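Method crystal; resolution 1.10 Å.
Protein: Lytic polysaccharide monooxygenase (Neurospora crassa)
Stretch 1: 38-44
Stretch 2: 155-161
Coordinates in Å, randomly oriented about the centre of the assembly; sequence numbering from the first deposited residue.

Stretch 1 38-44: QQIRCFQ
Stretch 2 155-161: QFYISCA

A short, weakly bonded helix, about Gln39 to Cys42, lies against one side of an extended strand, Gln155 to Ala161, more than a hundred residues later in the same chain. Gln39 to Cys42 advances in roughly the same direction as the strand. The helix sits near phi -65, psi -20 at Gln39 and Ile40, drifts to -80/-68 at Arg41 and -129/20 at Cys42, then breaks at Phe43, whose positive phi (57/40) turns the chain out. Arg41 N bonds to Gln38 O at 3.1 Å, and Phe43 N makes a weak bond to Gln39 O at 2.9 Å. The strand keeps beta values throughout, from -113/109 at Gln155 to -154/173 at Ser159. In register, Cys42 CA lies 5.0 Å from Ser159 CA, and Phe43 CA 5.9 Å from Ile158 CA.

Strand alternation sets the pattern: Phe156, Ile158 and Cys160 point toward the helix segment, while Tyr157, Ser159 and Ala161 point away. No direct hydrogen bond crosses the contact, so it rests on a covalent link, apolar packing and one water.

The covalent link is the disulfide, Cys42 SG to Cys160 SG at 2.0 Å, with chi3 -83° and both chi1 angles m (-65° and -67°). Its near-perpendicular torsion is the relaxed value for a disulfide. Beside it, one water bridges the backbones, donating to Cys42 O at 2.8 Å and accepting from Cys160 N at 2.8 Å, so a carbonyl and an amide that do not bond each other directly are both satisfied.

The apolar packing centres on Ile158 (m, t), which has the largest covered area of the fourteen residues. Its CD1 reaches Ile40 CD1 at 3.9 Å and Ile40 O at 3.5 Å, while its CG2 lies 3.5 Å from Arg41 O and 3.9 Å from Cys42 CA. Ile40 (t, p) starts sideways, but its end comes nearer the strand: CD1 sits over one face of the Phe156 ring, 3.9 Å from the centroid and 17° off the normal, a CH-pi contact. Phe156 takes chi1 m (-64°) and chi2 81°. Phe43, with chi1 off-well at -144° and chi2 -26°, points toward the strand; its CB is 4.2 Å from Ile158 CB, and Ile158 O approaches the ring edge, 3.5 Å from CD2.

Two polar side-chain pairs form within the stretches. Arg41 (t, t, p) points away from the strand, and its NH1 and NH2 both donate to Gln38 OE1, at 2.9 and 3.0 Å. Gln38 is m, m. On the strand, Tyr157 OH donates to Gln155 OE1 at 2.7 Å, with chi1 m on both residues.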

ATOM      1  N   GLN A  38       8.232   5.728  11.204  1.00  5.47           N
ATOM      2  CA  GLN A  38       7.877   4.315  11.162  1.00  5.48           C
ATOM      3  C   GLN A  38       6.444   4.115  10.668  1.00  5.65           C
ATOM      4  O   GLN A  38       6.114   3.070  10.112  1.00  5.49           O
ATOM      5  CB  GLN A  38       8.048   3.658  12.537  1.00  6.96           C
ATOM      6  CG  GLN A  38       9.485   3.647  13.019  1.00  8.66           C
ATOM      7  CD  GLN A  38      10.356   2.799  12.128  1.00  8.77           C
ATOM      8  OE1 GLN A  38      10.116   1.600  11.976  1.00 10.14           O
ATOM      9  NE2 GLN A  38      11.361   3.413  11.514  1.00 10.27           N
ATOM     10  N   GLN A  39       5.578   5.097  10.904  1.00  5.26           N
ATOM     11  CA  GLN A  39       4.201   4.998  10.435  1.00  5.37           C
ATOM     12  C   GLN A  39       4.058   4.923   8.914  1.00  4.66           C
ATOM     13  O   GLN A  39       3.026   4.474   8.433  1.00  5.20           O
ATOM     14  CB  GLN A  39       3.352   6.148  10.989  1.00  4.86           C
ATOM     15  CG  GLN A  39       3.102   6.056  12.480  1.00  5.23           C
ATOM     16  CD  GLN A  39       2.270   7.215  12.990  1.00  5.90           C
ATOM     17  OE1 GLN A  39       2.444   8.355  12.557  1.00  7.92           O
ATOM     18  NE2 GLN A  39       1.342   6.927  13.880  1.00  5.57           N
ATOM     19  N   ILE A  40       5.082   5.312   8.157  1.00  4.94           N
ATOM     20  CA  ILE A  40       4.987   5.239   6.691  1.00  4.54           C
ATOM     21  C   ILE A  40       4.909   3.786   6.232  1.00  4.72           C
ATOM     22  O   ILE A  40       4.502   3.491   5.108  1.00  5.41           O
ATOM     23  CB  ILE A  40       6.129   6.023   5.993  1.00  4.74           C
ATOM     24  CG1 ILE A  40       5.761   6.444   4.558  1.00  5.74           C
ATOM     25  CG2 ILE A  40       7.410   5.210   6.002  1.00  6.01           C
ATOM     26  CD1 ILE A  40       4.664   7.504   4.491  1.00  6.13           C
ATOM     27  N   ARG A  41       5.342   2.860   7.096  1.00  4.86           N
ATOM     28  CA  ARG A  41       5.375   1.466   6.674  1.00  4.76           C
ATOM     29  C   ARG A  41       3.983   0.822   6.765  1.00  4.97           C
ATOM     30  O   ARG A  41       3.364   0.548   5.755  1.00  5.43           O
ATOM     31  CB  ARG A  41       6.435   0.692   7.499  1.00  5.67           C
ATOM     32  CG  ARG A  41       6.552  -0.766   7.112  1.00  5.65           C
ATOM     33  CD  ARG A  41       7.640  -1.525   7.883  1.00  8.04           C
ATOM     34  NE  ARG A  41       7.550  -1.301   9.324  1.00 10.26           N
ATOM     35  CZ  ARG A  41       8.337  -0.531  10.084  1.00  9.84           C
ATOM     36  NH1 ARG A  41       9.386   0.162   9.612  1.00 10.09           N
ATOM     37  NH2 ARG A  41       8.085  -0.465  11.396  1.00 11.01           N
ATOM     38  N   CYS A  42       3.490   0.645   7.986  1.00  4.91           N
ATOM     39  CA  CYS A  42       2.186   0.021   8.244  1.00  5.14           C
ATOM     40  C   CYS A  42       1.310   0.863   9.183  1.00  5.11           C
ATOM     41  O   CYS A  42       0.362   0.341   9.766  1.00  5.58           O
ATOM     42  CB  CYS A  42       2.329  -1.419   8.788  1.00  5.75           C
ATOM     43  SG  CYS A  42       3.082  -2.529   7.589  1.00  6.13           S
ATOM     44  N   PHE A  43       1.624   2.144   9.298  1.00  4.83           N
ATOM     45  CA  PHE A  43       0.868   3.072  10.146  1.00  5.38           C
ATOM     46  C   PHE A  43       0.813   2.597  11.604  1.00  5.18           C
ATOM     47  O   PHE A  43      -0.214   2.741  12.272  1.00  5.40           O
ATOM     48  CB  PHE A  43      -0.556   3.336   9.583  1.00  5.17           C
ATOM     49  CG  PHE A  43      -1.074   4.762   9.783  1.00  5.00           C
ATOM     50  CD1 PHE A  43      -0.622   5.576  10.820  1.00  5.35           C
ATOM     51  CD2 PHE A  43      -2.031   5.277   8.913  1.00  5.44           C
ATOM     52  CE1 PHE A  43      -1.099   6.866  10.971  1.00  5.56           C
ATOM     53  CE2 PHE A  43      -2.507   6.564   9.068  1.00  5.63           C
ATOM     54  CZ  PHE A  43      -2.033   7.362  10.084  1.00  5.55           C
ATOM     55  N   GLN A  44       1.929   2.070  12.106  1.00  5.36           N
ATOM     56  CA  GLN A  44       2.005   1.671  13.508  1.00  6.90           C
ATOM     57  C   GLN A  44       3.297   2.159  14.134  1.00  8.02           C
ATOM     58  O   GLN A  44       4.375   1.648  13.841  1.00 10.83           O
ATOM     59  CB  GLN A  44       1.929   0.158  13.671  1.00  7.08           C
ATOM     60  CG  GLN A  44       0.610  -0.464  13.264  1.00  6.93           C
ATOM     61  CD  GLN A  44       0.539  -1.926  13.669  1.00  7.47           C
ATOM     62  OE1 GLN A  44       1.546  -2.646  13.610  1.00  7.78           O
ATOM     63  NE2 GLN A  44      -0.642  -2.376  14.097  1.00  7.59           N
ATOM     64  N   GLN A 155      -0.654  13.429   1.780  1.00  5.23           N
ATOM     65  CA  GLN A 155      -1.383  12.719   2.832  1.00  5.12           C
ATOM     66  C   GLN A 155      -1.407  11.224   2.532  1.00  5.15           C
ATOM     67  O   GLN A 155      -2.090  10.775   1.611  1.00  6.25           O
ATOM     68  CB  GLN A 155      -2.818  13.252   2.925  1.00  5.47           C
ATOM     69  CG  GLN A 155      -2.859  14.725   3.283  1.00  5.52           C
ATOM     70  CD  GLN A 155      -4.256  15.299   3.391  1.00  5.80           C
ATOM     71  OE1 GLN A 155      -5.265  14.616   3.154  1.00  6.48           O
ATOM     72  NE2 GLN A 155      -4.320  16.581   3.730  1.00  6.54           N
ATOM     73  N   PHE A 156      -0.671  10.446   3.318  1.00  4.69           N
ATOM     74  CA  PHE A 156      -0.599   8.999   3.113  1.00  5.05           C
ATOM     75  C   PHE A 156      -1.584   8.274   4.035  1.00  4.82           C
ATOM     76  O   PHE A 156      -1.537   8.425   5.261  1.00  5.44           O
ATOM     77  CB  PHE A 156       0.818   8.474   3.383  1.00  5.06           C
ATOM     78  CG  PHE A 156       1.873   9.006   2.448  1.00  5.57           C
ATOM     79  CD1 PHE A 156       2.448  10.253   2.646  1.00  6.32           C
ATOM     80  CD2 PHE A 156       2.325   8.227   1.398  1.00  6.73           C
ATOM     81  CE1 PHE A 156       3.433  10.716   1.792  1.00  7.34           C
ATOM     82  CE2 PHE A 156       3.313   8.686   0.552  1.00  7.13           C
ATOM     83  CZ  PHE A 156       3.863   9.935   0.753  1.00  8.46           C
ATOM     84  N   TYR A 157      -2.461   7.476   3.431  1.00  4.73           N
ATOM     85  CA  TYR A 157      -3.452   6.675   4.154  1.00  4.99           C
ATOM     86  C   TYR A 157      -3.046   5.214   3.942  1.00  4.58           C
ATOM     87  O   TYR A 157      -3.048   4.734   2.818  1.00  5.57           O
ATOM     88  CB  TYR A 157      -4.863   6.960   3.612  1.00  5.40           C
ATOM     89  CG  TYR A 157      -5.259   8.412   3.763  1.00  5.27           C
ATOM     90  CD1 TYR A 157      -5.873   8.860   4.937  1.00  5.14           C
ATOM     91  CD2 TYR A 157      -5.025   9.341   2.749  1.00  5.17           C
ATOM     92  CE1 TYR A 157      -6.232  10.183   5.096  1.00  5.23           C
ATOM     93  CE2 TYR A 157      -5.391  10.669   2.903  1.00  5.19           C
ATOM     94  CZ  TYR A 157      -5.991  11.083   4.079  1.00  5.45           C
ATOM     95  OH  TYR A 157      -6.364  12.393   4.278  1.00  5.76           O
ATOM     96  N   ILE A 158      -2.654   4.536   5.020  1.00  4.53           N
ATOM     97  CA  ILE A 158      -1.884   3.291   4.955  1.00  4.43           C
ATOM     98  C   ILE A 158      -2.458   2.219   5.872  1.00  4.83           C
ATOM     99  O   ILE A 158      -2.920   2.535   6.975  1.00  4.94           O
ATOM    100  CB  ILE A 158      -0.416   3.567   5.374  1.00  5.15           C
ATOM    101  CG1 ILE A 158       0.268   4.480   4.355  1.00  5.67           C
ATOM    102  CG2 ILE A 158       0.382   2.275   5.559  1.00  5.44           C
ATOM    103  CD1 ILE A 158       1.497   5.193   4.919  1.00  6.39           C
ATOM    104  N   SER A 159      -2.365   0.958   5.448  1.00  4.79           N
ATOM    105  CA  SER A 159      -2.414  -0.156   6.392  1.00  4.99           C
ATOM    106  C   SER A 159      -1.669  -1.337   5.791  1.00  4.72           C
ATOM    107  O   SER A 159      -1.284  -1.315   4.623  1.00  5.34           O
ATOM    108  CB  SER A 159      -3.859  -0.557   6.729  1.00  4.79           C
ATOM    109  OG  SER A 159      -4.444  -1.195   5.611  1.00  5.33           O
ATOM    110  N   CYS A 160      -1.510  -2.387   6.602  1.00  4.92           N
ATOM    111  CA  CYS A 160      -0.875  -3.624   6.166  1.00  5.09           C
ATOM    112  C   CYS A 160      -1.656  -4.853   6.593  1.00  5.18           C
ATOM    113  O   CYS A 160      -2.006  -5.000   7.758  1.00  5.83           O
ATOM    114  CB  CYS A 160       0.523  -3.762   6.755  1.00  6.31           C
ATOM    115  SG  CYS A 160       1.678  -2.542   6.127  1.00  5.89           S
ATOM    116  N   ALA A 161      -1.875  -5.740   5.627  1.00  5.67           N
ATOM    117  CA  ALA A 161      -2.554  -7.011   5.841  1.00  6.07           C
ATOM    118  C   ALA A 161      -1.572  -8.165   5.976  1.00  5.31           C
ATOM    119  O   ALA A 161      -0.499  -8.154   5.377  1.00  6.98           O
ATOM    120  CB  ALA A 161      -3.513  -7.284   4.697  1.00  6.83           C
TER
HETATM  121  O   HOH W   1      -1.674  -1.546   9.297  1.00  7.02           O